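Ras GTPase-activating-like protein IQGAP2 (PDB 5CJP) probably binds GTP-loaded Rho-family GTPases such as Cdc42 through a GAP-related domain, acting as a scaffold rather than a catalyst of GTP hydrolysis. Local coordinates at residues Q112-V117 / D185-S190; T131-V136 / V158-A163; L233-M238 / V273-A278; K281-E286 / N295-T300. All coordinates share one frame; numbering follows the deposited sequence.

Contact 1 (Q112-V117 / D185-S190); sequences QLLAPV and DKVLNS
Val117 lies opposite Val187, and Leu113 opposite Ser190, where helical segments 112-117 and 185-190 run nearly antiparallel, their axes at 161° and 9.4 Å apart at closest approach. The first segment is kinked: Pro116 has no N-H to give, and Val117 N makes no bond back to the preceding turn. Val117 carries the contact and points at the other helix. Its CG1 lies anti to the carbonyl carbon (chi1 -58°), which sets the two methyls on different partners. CG2 meets Val187 CG2 at 3.8 Å, the two side chains crossing at about a right angle. CG1 lies against Ser190 OG, with Lys186 O 3.8 Å away. Leu113 O rests against Ser190 CB at 3.6 Å. Ser190 OG turns back to its own helix and donates to Lys186 O over 3.0 Å, tilted 31° from the carbonyl plane. Ser190 N reaches the same oxygen from the opposite face. An alanine here would probably deprive Lys186 O of its side-chain donor and open a small gap beside Val117 CG1. This is plain helix packing within the GAP-related domain. Leu114 and Val187 both reach Ile242 of helix 222-243, and Val187 also packs on Val270 and Leu274 of helix 261-278.

Contact 2 (T131-V136 / V158-A163); sequences TNPVEV and VTTEQA
Val134 and Thr160 bring the beginnings of two short helices together, with their CA atoms 5.3 Å apart. Both segments are N-capped helix starts within the all-helical GAP-related domain. Asn132 holds the N-cap position of helix 133-139, and Thr159 that of helix 160-163. No hydrogen bond joins the two segments, so the contact rests on packing. Val134 CG1 does most of it. This methyl lies anti to its own carbonyl carbon (chi1 -69°), and it sits against the backbone that leads into the second helix, from Val158 O to Thr160 N. The two branches of Thr160 meet different neighbours. Its OG1 lies 4.1 Å from Val134 CG1, while its methyl CG2 meets the proline ring, 4.1 Å from Pro133 CG. Ala163, one turn on, faces the first segment. Its CB comes 4.1 Å from Pro133 CB and also packs against the peptide between Pro133 and Val134. Around the contact, Tyr137 touches Val158 and Ala163, and His289 touches Pro133. Asn132 and Thr159 also pack on polar side chains of the chain of another protein. On the first helix the backbone turn is closed by Val136 N and Asn132 O. Beside it, Asn132 ND2 donates to Glu135 OE1 over 2.6 Å, at an N-H...O angle of 151°, on the anti side of OE1 and tilted 21° out of the carboxylate plane.

Contact 3 (L233-M238 / V273-A278); sequences LYYRYM and VLQHAA
The Tyr234 ring meets Leu274, Gln275 and Ala278 obliquely, and the Tyr235 ring meets Gln275 obliquely. Tyr234 CG is anti to its backbone N (chi1 -166°), which sends the ring across to helix 261-278. Its outer end meets the side chain of Leu274 at about a right angle, with Tyr234 CZ 3.6 Å from Leu274 CB. Tyr234 CD2 lies 4.2 Å from Ala278 CB. The Tyr235 ring meets the Gln275 amide, Tyr235 CD1 to Gln275 CD 3.4 Å, with the two planes 49° apart. A bend at chi2 folds the Gln275 chain toward that ring. The helix axes run at 143°, 10.2 Å apart. A wider pi-type turn spans 233-238, where the GAP family's FLR fingerprint reads Tyr-Tyr-Arg. Phe304 of helix 294-311 meets the Tyr234 ring, and Tyr234 OH has a weak hydrogen bond to Asn239 OD1. An alanine in place of Tyr234 would probably open a gap between Leu274, Ala278 and Phe304 and cost Asn239 that weak partner. The polar ends of the other pair turn elsewhere. Tyr235 OH and Gln275 NE2 each bond to the backbone of the chain of another protein, whose aromatic side chain also stacks on the Tyr235 ring. A bound GTP lies about 5 Å from the Tyr235 side chain. No hydrogen bond links the two segments: apolar packing round Tyr234 holds the helices, while Tyr235 OH and Gln275 NE2 are spent on the other protein.

Contact 4 (K281-E286 / N295-T300); sequences KLFEGE and NYLSET
Leu282 and Phe283 belong to the loop that joins helix 261-278 to helix 294-311, and they fold back on Leu297 near the start of the second of these helices. Leu297 carries the contact and points toward the loop. Its CD1 lies over one face of the Phe283 ring in a CH-pi contact, 4.0 Å from the ring centroid and 14° off the ring normal. The two side chains cross at about a right angle. Phe283 reaches this place with CG anti to its carbonyl carbon (chi1 -75°). The same methyl of Leu297 also meets the backbone oxygen of Lys281, CD1 to O 3.7 Å. Leu282 slides past Leu297 in the opposite direction, its CD2 4.1 Å from Leu297 CB. Leu282 CD2 also lies beside the hydroxyl of Ser298, whose OG is hydrogen-bonded to Asn294 O. Within the helix, Thr300 OG1 donates to Tyr296 O over 2.9 Å and sits over the centre of the Tyr296 ring. Tyr296 O thus takes a second bond besides that from Thr300 N. Two hydrogen bonds hold the loop: Asn294 OD1 with Phe283 N, and His276 ND1 with Lys281 O. The His276 ring also meets Phe283 edge-to-face. Leu297 also packs on Val273 and Ala277 of helix 261-278, and Tyr296 and Thr300 touch Leu188 of helix 167-193.

How the contacts relate
From the N terminus, contact 1 opens at 112-117 and closes only at 185-190. Contact 2 is nested in that loop: it joins 131-136 to 158-163 and stays about 13 Å from contact 1 at the nearest atoms. Contact 3 follows in series, bringing helix 261-278 back to helix 222-243. Contact 4 closes the short loop from 281-286 to 295-300 after it. None of the loops cross. Contacts 1, 3 and 4 touch one another: Leu114 meets the backbone of Met238, Asp185 meets Tyr296, and Lys281 N probably bonds His276 O. They tie helices 111-123, 167-193, 222-243, 261-278 and 294-311 into one bundle, with contact 2 off to one side.

Contact 1 (Q112-V117 / D185-S190)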
loop_
_atom_site.group_PDB
_atom_site.type_symbol
_atom_site.label_atom_id
_atom_site.label_comp_id
_atom_site.label_asym_id
_atom_site.label_seq_id
_atom_site.Cartn_x
_atom_site.Cartn_y
_atom_site.Cartn_z
ATOM N N GLN E 112 -3.063 26.151 2.798
ATOM C CA GLN E 112 -4.246 26.780 3.364
ATOM C C GLN E 112 -3.831 28.169 3.822
ATOM O O GLN E 112 -4.204 28.611 4.903
ATOM C CB GLN E 112 -4.751 25.980 4.569
ATOM C CG GLN E 112 -6.009 26.540 5.214
ATOM C CD GLN E 112 -6.059 26.308 6.719
ATOM O OE1 GLN E 112 -6.149 27.255 7.501
ATOM N NE2 GLN E 112 -6.015 25.046 7.127
ATOM N N LEU E 113 -3.052 28.860 2.999
ATOM C CA LEU E 113 -2.573 30.189 3.370
ATOM C C LEU E 113 -1.954 30.916 2.175
ATOM O O LEU E 113 -1.966 32.149 2.113
ATOM C CB LEU E 113 -1.545 30.046 4.505
ATOM C CG LEU E 113 -0.863 31.272 5.125
ATOM C CD1 LEU E 113 -0.221 30.884 6.438
ATOM C CD2 LEU E 113 0.187 31.811 4.190
ATOM N N LEU E 114 -1.422 30.147 1.226
ATOM C CA LEU E 114 -0.799 30.719 0.047
ATOM C C LEU E 114 -1.539 30.366 -1.223
ATOM O O LEU E 114 -1.475 31.106 -2.203
ATOM C CB LEU E 114 0.638 30.226 -0.089
ATOM C CG LEU E 114 1.696 30.645 0.926
ATOM C CD1 LEU E 114 2.987 29.877 0.616
ATOM C CD2 LEU E 114 1.916 32.153 0.871
ATOM N N ALA E 115 -2.238 29.236 -1.202
ATOM C CA ALA E 115 -2.952 28.755 -2.375
ATOM C C ALA E 115 -3.830 29.793 -3.066
ATOM O O ALA E 115 -3.734 29.971 -4.279
ATOM C CB ALA E 115 -3.779 27.518 -2.009
ATOM N N PRO E 116 -4.699 30.488 -2.314
ATOM C CA PRO E 116 -5.580 31.506 -2.893
ATOM C C PRO E 116 -4.862 32.585 -3.716
ATOM O O PRO E 116 -5.188 32.789 -4.886
ATOM C CB PRO E 116 -6.281 32.081 -1.671
ATOM C CG PRO E 116 -6.375 30.901 -0.768
ATOM C CD PRO E 116 -5.003 30.299 -0.886
ATOM N N VAL E 117 -3.891 33.268 -3.110
ATOM C CA VAL E 117 -3.162 34.315 -3.820
ATOM C C VAL E 117 -2.215 33.766 -4.866
ATOM O O VAL E 117 -1.921 34.432 -5.857
ATOM C CB VAL E 117 -2.336 35.213 -2.870
ATOM C CG1 VAL E 117 -3.248 35.839 -1.838
ATOM C CG2 VAL E 117 -1.206 34.413 -2.222
ATOM N N ASP E 185 1.831 42.439 -2.629
ATOM C CA ASP E 185 1.085 42.917 -1.470
ATOM C C ASP E 185 0.001 41.909 -1.101
ATOM O O ASP E 185 -0.292 41.707 0.080
ATOM C CB ASP E 185 0.465 44.298 -1.735
ATOM C CG ASP E 185 0.249 45.101 -0.448
ATOM O OD1 ASP E 185 -0.759 45.829 -0.360
ATOM O OD2 ASP E 185 1.095 45.016 0.476
ATOM N N LYS E 186 -0.596 41.271 -2.107
ATOM C CA LYS E 186 -1.610 40.262 -1.841
ATOM C C LYS E 186 -0.965 39.108 -1.068
ATOM O O LYS E 186 -1.484 38.683 -0.041
ATOM C CB LYS E 186 -2.227 39.753 -3.145
ATOM C CG LYS E 186 -3.155 40.763 -3.810
ATOM C CD LYS E 186 -4.004 40.149 -4.905
ATOM C CE LYS E 186 -5.039 41.164 -5.388
ATOM N NZ LYS E 186 -5.950 40.642 -6.455
ATOM N N VAL E 187 0.177 38.616 -1.542
ATOM C CA VAL E 187 0.871 37.533 -0.859
ATOM C C VAL E 187 1.240 37.936 0.562
ATOM O O VAL E 187 0.941 37.235 1.520
ATOM C CB VAL E 187 2.170 37.148 -1.576
ATOM C CG1 VAL E 187 2.950 36.181 -0.722
ATOM C CG2 VAL E 187 1.859 36.533 -2.935
ATOM N N LEU E 188 1.900 39.079 0.677
ATOM C CA LEU E 188 2.329 39.605 1.951
ATOM C C LEU E 188 1.214 39.698 2.975
ATOM O O LEU E 188 1.388 39.306 4.125
ATOM C CB LEU E 188 2.945 40.984 1.756
ATOM C CG LEU E 188 3.250 41.741 3.043
ATOM C CD1 LEU E 188 4.297 40.953 3.829
ATOM C CD2 LEU E 188 3.732 43.153 2.729
ATOM N N ASN E 189 0.068 40.224 2.580
ATOM C CA ASN E 189 -1.031 40.358 3.529
ATOM C C ASN E 189 -1.563 39.010 4.022
ATOM O O ASN E 189 -1.945 38.887 5.189
ATOM C CB ASN E 189 -2.156 41.212 2.921
ATOM C CG ASN E 189 -1.795 42.709 2.860
ATOM O OD1 ASN E 189 -2.318 43.445 2.025
ATOM N ND2 ASN E 189 -0.916 43.157 3.754
ATOM N N SER E 190 -1.578 38.001 3.151
ATOM C CA SER E 190 -2.044 36.678 3.549
ATOM C C SER E 190 -1.137 36.182 4.667
ATOM O O SER E 190 -1.602 35.720 5.715
ATOM C CB SER E 190 -1.954 35.699 2.383
ATOM O OG SER E 190 -2.597 36.214 1.236
#

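Contact 2 (T131-V136 / V158-A163)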
loop_
_atom_site.group_PDB
_atom_site.type_symbol
_atom_site.label_atom_id
_atom_site.label_comp_id
_atom_site.label_asym_id
_atom_site.label_seq_id
_atom_site.Cartn_x
_atom_site.Cartn_y
_atom_site.Cartn_z
ATOM N N THR E 131 11.458 41.871 -14.421
ATOM C CA THR E 131 12.284 42.966 -13.945
ATOM C C THR E 131 13.645 43.058 -14.627
ATOM O O THR E 131 14.540 43.749 -14.141
ATOM C CB THR E 131 12.493 42.828 -12.432
ATOM O OG1 THR E 131 12.950 41.501 -12.128
ATOM C CG2 THR E 131 11.186 43.066 -11.710
ATOM N N ASN E 132 13.795 42.371 -15.756
ATOM C CA ASN E 132 15.065 42.371 -16.469
ATOM C C ASN E 132 14.999 43.109 -17.798
ATOM O O ASN E 132 14.500 42.586 -18.795
ATOM C CB ASN E 132 15.537 40.931 -16.699
ATOM C CG ASN E 132 16.946 40.855 -17.275
ATOM O OD1 ASN E 132 17.601 41.875 -17.493
ATOM N ND2 ASN E 132 17.415 39.641 -17.523
ATOM N N PRO E 133 15.527 44.341 -17.825
ATOM C CA PRO E 133 15.557 45.206 -19.006
ATOM C C PRO E 133 15.996 44.509 -20.289
ATOM O O PRO E 133 15.220 44.441 -21.239
ATOM C CB PRO E 133 16.515 46.314 -18.588
ATOM C CG PRO E 133 16.206 46.457 -17.135
ATOM C CD PRO E 133 16.161 45.008 -16.676
ATOM N N VAL E 134 17.227 43.992 -20.322
ATOM C CA VAL E 134 17.720 43.318 -21.528
ATOM C C VAL E 134 16.790 42.210 -21.993
ATOM O O VAL E 134 16.647 41.973 -23.199
ATOM C CB VAL E 134 19.142 42.704 -21.343
ATOM C CG1 VAL E 134 20.180 43.805 -21.219
ATOM C CG2 VAL E 134 19.179 41.809 -20.120
ATOM N N GLU E 135 16.161 41.525 -21.044
ATOM C CA GLU E 135 15.231 40.457 -21.382
ATOM C C GLU E 135 13.952 41.054 -21.940
ATOM O O GLU E 135 13.338 40.491 -22.843
ATOM C CB GLU E 135 14.912 39.600 -20.155
ATOM C CG GLU E 135 15.827 38.395 -20.001
ATOM C CD GLU E 135 15.396 37.452 -18.891
ATOM O OE1 GLU E 135 15.551 37.812 -17.704
ATOM O OE2 GLU E 135 14.897 36.347 -19.208
ATOM N N VAL E 136 13.550 42.197 -21.401
ATOM C CA VAL E 136 12.345 42.854 -21.885
ATOM C C VAL E 136 12.661 43.430 -23.252
ATOM O O VAL E 136 11.917 43.227 -24.208
ATOM C CB VAL E 136 11.894 44.010 -20.954
ATOM C CG1 VAL E 136 10.543 44.557 -21.424
ATOM C CG2 VAL E 136 11.811 43.519 -19.518
ATOM N N VAL E 158 21.237 43.761 -26.442
ATOM C CA VAL E 158 21.868 44.981 -25.952
ATOM C C VAL E 158 22.157 44.887 -24.447
ATOM O O VAL E 158 22.025 43.813 -23.853
ATOM C CB VAL E 158 20.958 46.209 -26.231
ATOM C CG1 VAL E 158 19.885 46.342 -25.147
ATOM C CG2 VAL E 158 21.799 47.467 -26.342
ATOM N N THR E 159 22.559 46.006 -23.838
ATOM C CA THR E 159 22.859 46.037 -22.404
ATOM C C THR E 159 21.713 46.678 -21.629
ATOM O O THR E 159 20.805 47.265 -22.219
ATOM C CB THR E 159 24.160 46.834 -22.076
ATOM O OG1 THR E 159 23.897 48.238 -22.112
ATOM C CG2 THR E 159 25.258 46.510 -23.075
ATOM N N THR E 160 21.766 46.557 -20.305
ATOM C CA THR E 160 20.735 47.120 -19.441
ATOM C C THR E 160 20.555 48.606 -19.698
ATOM O O THR E 160 19.510 49.037 -20.181
ATOM C CB THR E 160 21.081 46.932 -17.946
ATOM O OG1 THR E 160 21.062 45.538 -17.615
ATOM C CG2 THR E 160 20.077 47.673 -17.075
ATOM N N GLU E 161 21.580 49.385 -19.369
ATOM C CA GLU E 161 21.540 50.830 -19.545
ATOM C C GLU E 161 20.906 51.268 -20.861
ATOM O O GLU E 161 20.012 52.122 -20.881
ATOM C CB GLU E 161 22.954 51.409 -19.431
ATOM C CG GLU E 161 24.002 50.675 -20.257
ATOM C CD GLU E 161 25.360 51.362 -20.234
ATOM O OE1 GLU E 161 26.319 50.806 -20.810
ATOM O OE2 GLU E 161 25.472 52.458 -19.646
ATOM N N GLN E 162 21.356 50.681 -21.963
ATOM C CA GLN E 162 20.819 51.061 -23.257
ATOM C C GLN E 162 19.504 50.396 -23.627
ATOM O O GLN E 162 18.860 50.785 -24.601
ATOM C CB GLN E 162 21.865 50.851 -24.360
ATOM C CG GLN E 162 22.790 49.663 -24.188
ATOM C CD GLN E 162 24.061 49.817 -25.010
ATOM O OE1 GLN E 162 24.843 50.746 -24.796
ATOM N NE2 GLN E 162 24.268 48.913 -25.960
ATOM N N ALA E 163 19.094 49.400 -22.858
ATOM C CA ALA E 163 17.821 48.752 -23.139
ATOM C C ALA E 163 16.748 49.741 -22.694
ATOM O O ALA E 163 15.630 49.743 -23.209
ATOM C CB ALA E 163 17.703 47.453 -22.363
#

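Contact 3 (L233-M238 / V273-A278)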
loop_
_atom_site.group_PDB
_atom_site.type_symbol
_atom_site.label_atom_id
_atom_site.label_comp_id
_atom_site.label_asym_id
_atom_site.label_seq_id
_atom_site.Cartn_x
_atom_site.Cartn_y
_atom_site.Cartn_z
ATOM N N LEU E 233 11.663 31.275 9.171
ATOM C CA LEU E 233 10.244 31.409 8.868
ATOM C C LEU E 233 9.930 31.785 7.439
ATOM O O LEU E 233 8.971 31.273 6.858
ATOM C CB LEU E 233 9.613 32.428 9.806
ATOM C CG LEU E 233 9.722 32.076 11.284
ATOM C CD1 LEU E 233 8.990 33.125 12.085
ATOM C CD2 LEU E 233 9.125 30.691 11.543
ATOM N N TYR E 234 10.733 32.672 6.866
ATOM C CA TYR E 234 10.476 33.100 5.510
ATOM C C TYR E 234 11.268 32.445 4.388
ATOM O O TYR E 234 10.709 31.702 3.589
ATOM C CB TYR E 234 10.605 34.628 5.375
ATOM C CG TYR E 234 10.020 35.078 4.067
ATOM C CD1 TYR E 234 8.654 34.974 3.837
ATOM C CD2 TYR E 234 10.841 35.395 2.990
ATOM C CE1 TYR E 234 8.113 35.147 2.555
ATOM C CE2 TYR E 234 10.311 35.567 1.707
ATOM C CZ TYR E 234 8.949 35.431 1.501
ATOM O OH TYR E 234 8.435 35.512 0.231
ATOM N N TYR E 235 12.559 32.733 4.300
ATOM C CA TYR E 235 13.369 32.190 3.212
ATOM C C TYR E 235 13.392 30.673 3.166
ATOM O O TYR E 235 13.405 30.073 2.106
ATOM C CB TYR E 235 14.810 32.703 3.308
ATOM C CG TYR E 235 15.658 32.341 2.110
ATOM C CD1 TYR E 235 15.505 33.010 0.901
ATOM C CD2 TYR E 235 16.586 31.305 2.176
ATOM C CE1 TYR E 235 16.245 32.665 -0.209
ATOM C CE2 TYR E 235 17.341 30.943 1.071
ATOM C CZ TYR E 235 17.168 31.627 -0.123
ATOM O OH TYR E 235 17.911 31.275 -1.235
ATOM N N ARG E 236 13.395 30.053 4.334
ATOM C CA ARG E 236 13.452 28.614 4.420
ATOM C C ARG E 236 12.086 27.917 4.431
ATOM O O ARG E 236 11.868 26.961 3.677
ATOM C CB ARG E 236 14.274 28.235 5.657
ATOM C CG ARG E 236 15.643 27.630 5.336
ATOM C CD ARG E 236 15.406 26.232 4.747
ATOM N NE ARG E 236 16.544 25.307 4.779
ATOM C CZ ARG E 236 17.496 25.292 5.703
ATOM N NH1 ARG E 236 17.502 26.169 6.698
ATOM N NH2 ARG E 236 18.426 24.351 5.656
ATOM N N TYR E 237 11.155 28.407 5.247
ATOM C CA TYR E 237 9.847 27.775 5.363
ATOM C C TYR E 237 8.811 28.016 4.272
ATOM O O TYR E 237 8.350 27.073 3.637
ATOM C CB TYR E 237 9.234 28.125 6.723
ATOM C CG TYR E 237 7.869 27.516 6.973
ATOM C CD1 TYR E 237 7.659 26.132 6.845
ATOM C CD2 TYR E 237 6.791 28.319 7.376
ATOM C CE1 TYR E 237 6.415 25.566 7.112
ATOM C CE2 TYR E 237 5.534 27.761 7.649
ATOM C CZ TYR E 237 5.353 26.385 7.516
ATOM O OH TYR E 237 4.110 25.823 7.782
ATOM N N MET E 238 8.433 29.266 4.041
ATOM C CA MET E 238 7.399 29.530 3.044
ATOM C C MET E 238 7.787 30.081 1.680
ATOM O O MET E 238 7.071 29.855 0.713
ATOM C CB MET E 238 6.332 30.425 3.648
ATOM C CG MET E 238 6.802 31.801 4.021
ATOM S SD MET E 238 5.455 32.565 4.913
ATOM C CE MET E 238 6.188 32.710 6.603
ATOM N N VAL E 273 11.278 40.040 -4.350
ATOM C CA VAL E 273 10.912 41.260 -3.638
ATOM C C VAL E 273 10.729 40.992 -2.151
ATOM O O VAL E 273 11.234 41.737 -1.317
ATOM C CB VAL E 273 9.617 41.877 -4.178
ATOM C CG1 VAL E 273 9.212 43.053 -3.301
ATOM C CG2 VAL E 273 9.825 42.343 -5.601
ATOM N N LEU E 274 10.013 39.927 -1.806
ATOM C CA LEU E 274 9.795 39.616 -0.403
ATOM C C LEU E 274 11.074 39.229 0.358
ATOM O O LEU E 274 11.203 39.557 1.543
ATOM C CB LEU E 274 8.708 38.537 -0.255
ATOM C CG LEU E 274 7.251 38.956 -0.554
ATOM C CD1 LEU E 274 6.304 37.797 -0.262
ATOM C CD2 LEU E 274 6.859 40.151 0.291
ATOM N N GLN E 275 12.018 38.552 -0.304
ATOM C CA GLN E 275 13.279 38.180 0.346
ATOM C C GLN E 275 13.935 39.477 0.774
ATOM O O GLN E 275 14.199 39.692 1.948
ATOM C CB GLN E 275 14.227 37.488 -0.620
ATOM C CG GLN E 275 14.988 36.271 -0.085
ATOM C CD GLN E 275 15.543 36.398 1.336
ATOM O OE1 GLN E 275 14.781 36.530 2.281
ATOM N NE2 GLN E 275 16.871 36.327 1.484
ATOM N N HIS E 276 14.175 40.344 -0.203
ATOM C CA HIS E 276 14.792 41.644 0.047
ATOM C C HIS E 276 14.154 42.391 1.206
ATOM O O HIS E 276 14.859 42.932 2.061
ATOM C CB HIS E 276 14.731 42.498 -1.213
ATOM C CG HIS E 276 15.758 42.125 -2.231
ATOM N ND1 HIS E 276 16.983 42.752 -2.319
ATOM C CD2 HIS E 276 15.766 41.149 -3.171
ATOM C CE1 HIS E 276 17.699 42.180 -3.268
ATOM N NE2 HIS E 276 16.985 41.206 -3.801
ATOM N N ALA E 277 12.823 42.417 1.232
ATOM C CA ALA E 277 12.105 43.097 2.302
ATOM C C ALA E 277 12.394 42.427 3.632
ATOM O O ALA E 277 12.735 43.094 4.601
ATOM C CB ALA E 277 10.629 43.082 2.027
ATOM N N ALA E 278 12.275 41.104 3.678
ATOM C CA ALA E 278 12.514 40.376 4.920
ATOM C C ALA E 278 13.943 40.549 5.415
ATOM O O ALA E 278 14.201 40.518 6.618
ATOM C CB ALA E 278 12.209 38.907 4.731
#

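Contact 4 (K281-E286 / N295-T300)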
loop_
_atom_site.group_PDB
_atom_site.type_symbol
_atom_site.label_atom_id
_atom_site.label_comp_id
_atom_site.label_asym_id
_atom_site.label_seq_id
_atom_site.Cartn_x
_atom_site.Cartn_y
_atom_site.Cartn_z
ATOM N N LYS E 281 16.902 44.662 2.499
ATOM C CA LYS E 281 17.834 44.990 1.429
ATOM C C LYS E 281 17.167 45.742 0.284
ATOM O O LYS E 281 16.341 45.192 -0.451
ATOM C CB LYS E 281 18.492 43.713 0.896
ATOM C CG LYS E 281 19.734 43.306 1.659
ATOM C CD LYS E 281 20.956 44.061 1.163
ATOM C CE LYS E 281 21.491 43.457 -0.142
ATOM N NZ LYS E 281 20.440 43.275 -1.186
ATOM N N LEU E 282 17.537 47.005 0.124
ATOM C CA LEU E 282 16.978 47.827 -0.933
ATOM C C LEU E 282 17.621 47.506 -2.279
ATOM O O LEU E 282 18.760 47.040 -2.350
ATOM C CB LEU E 282 17.184 49.306 -0.606
ATOM C CG LEU E 282 16.673 49.765 0.762
ATOM C CD1 LEU E 282 16.959 51.242 0.947
ATOM C CD2 LEU E 282 15.181 49.487 0.871
ATOM N N PHE E 283 16.874 47.747 -3.347
ATOM C CA PHE E 283 17.375 47.514 -4.686
ATOM C C PHE E 283 18.375 48.607 -5.034
ATOM O O PHE E 283 18.207 49.759 -4.646
ATOM C CB PHE E 283 16.220 47.533 -5.677
ATOM C CG PHE E 283 15.366 46.303 -5.628
ATOM C CD1 PHE E 283 14.010 46.374 -5.920
ATOM C CD2 PHE E 283 15.924 45.063 -5.333
ATOM C CE1 PHE E 283 13.219 45.234 -5.921
ATOM C CE2 PHE E 283 15.140 43.920 -5.332
ATOM C CZ PHE E 283 13.780 44.009 -5.629
ATOM N N GLU E 284 19.427 48.236 -5.752
ATOM C CA GLU E 284 20.439 49.196 -6.150
ATOM C C GLU E 284 21.534 48.493 -6.926
ATOM O O GLU E 284 21.433 47.296 -7.180
ATOM C CB GLU E 284 21.018 49.900 -4.923
ATOM C CG GLU E 284 21.810 49.015 -3.986
ATOM C CD GLU E 284 22.070 49.689 -2.651
ATOM O OE1 GLU E 284 23.113 49.401 -2.032
ATOM O OE2 GLU E 284 21.226 50.501 -2.213
ATOM N N GLY E 285 22.557 49.250 -7.312
ATOM C CA GLY E 285 23.674 48.708 -8.067
ATOM C C GLY E 285 23.343 47.517 -8.945
ATOM O O GLY E 285 23.445 46.371 -8.497
ATOM N N GLU E 286 22.955 47.782 -10.189
ATOM C CA GLU E 286 22.608 46.720 -11.134
ATOM C C GLU E 286 21.110 46.438 -11.004
ATOM O O GLU E 286 20.461 45.992 -11.942
ATOM C CB GLU E 286 23.431 45.455 -10.837
ATOM C CG GLU E 286 23.875 44.652 -12.058
ATOM C CD GLU E 286 24.835 45.402 -12.973
ATOM O OE1 GLU E 286 24.465 46.497 -13.454
ATOM O OE2 GLU E 286 25.951 44.887 -13.216
ATOM N N ASN E 295 10.795 52.089 -1.331
ATOM C CA ASN E 295 9.927 52.659 -0.316
ATOM C C ASN E 295 9.017 51.550 0.183
ATOM O O ASN E 295 8.782 51.425 1.381
ATOM C CB ASN E 295 9.099 53.802 -0.901
ATOM C CG ASN E 295 9.959 54.934 -1.421
ATOM O OD1 ASN E 295 10.727 55.535 -0.670
ATOM N ND2 ASN E 295 9.838 55.231 -2.711
ATOM N N TYR E 296 8.513 50.741 -0.746
ATOM C CA TYR E 296 7.641 49.626 -0.390
ATOM C C TYR E 296 8.445 48.584 0.379
ATOM O O TYR E 296 7.960 48.009 1.354
ATOM C CB TYR E 296 7.035 48.985 -1.648
ATOM C CG TYR E 296 6.244 47.701 -1.401
ATOM C CD1 TYR E 296 5.038 47.713 -0.698
ATOM C CD2 TYR E 296 6.693 46.479 -1.909
ATOM C CE1 TYR E 296 4.287 46.531 -0.510
ATOM C CE2 TYR E 296 5.951 45.292 -1.731
ATOM C CZ TYR E 296 4.752 45.323 -1.036
ATOM O OH TYR E 296 4.009 44.158 -0.902
ATOM N N LEU E 297 9.675 48.347 -0.061
ATOM C CA LEU E 297 10.531 47.378 0.592
ATOM C C LEU E 297 10.753 47.711 2.049
ATOM O O LEU E 297 10.764 46.825 2.883
ATOM C CB LEU E 297 11.886 47.286 -0.116
ATOM C CG LEU E 297 11.894 46.560 -1.456
ATOM C CD1 LEU E 297 13.295 46.546 -2.053
ATOM C CD2 LEU E 297 11.396 45.160 -1.244
ATOM N N SER E 298 10.933 48.989 2.355
ATOM C CA SER E 298 11.182 49.404 3.734
ATOM C C SER E 298 9.953 49.340 4.623
ATOM O O SER E 298 10.069 49.218 5.835
ATOM C CB SER E 298 11.752 50.821 3.768
ATOM O OG SER E 298 12.897 50.920 2.951
ATOM N N GLU E 299 8.773 49.444 4.026
ATOM C CA GLU E 299 7.536 49.372 4.795
ATOM C C GLU E 299 7.275 47.893 5.051
ATOM O O GLU E 299 6.915 47.484 6.160
ATOM C CB GLU E 299 6.365 49.965 4.004
ATOM C CG GLU E 299 6.581 51.385 3.516
ATOM C CD GLU E 299 5.387 51.923 2.733
ATOM O OE1 GLU E 299 4.943 51.251 1.772
ATOM O OE2 GLU E 299 4.897 53.022 3.078
ATOM N N THR E 300 7.471 47.103 4.000
ATOM C CA THR E 300 7.272 45.670 4.072
ATOM C C THR E 300 8.207 45.036 5.086
ATOM O O THR E 300 7.809 44.125 5.815
ATOM C CB THR E 300 7.467 45.032 2.702
ATOM O OG1 THR E 300 6.471 45.545 1.802
ATOM C CG2 THR E 300 7.334 43.525 2.801
#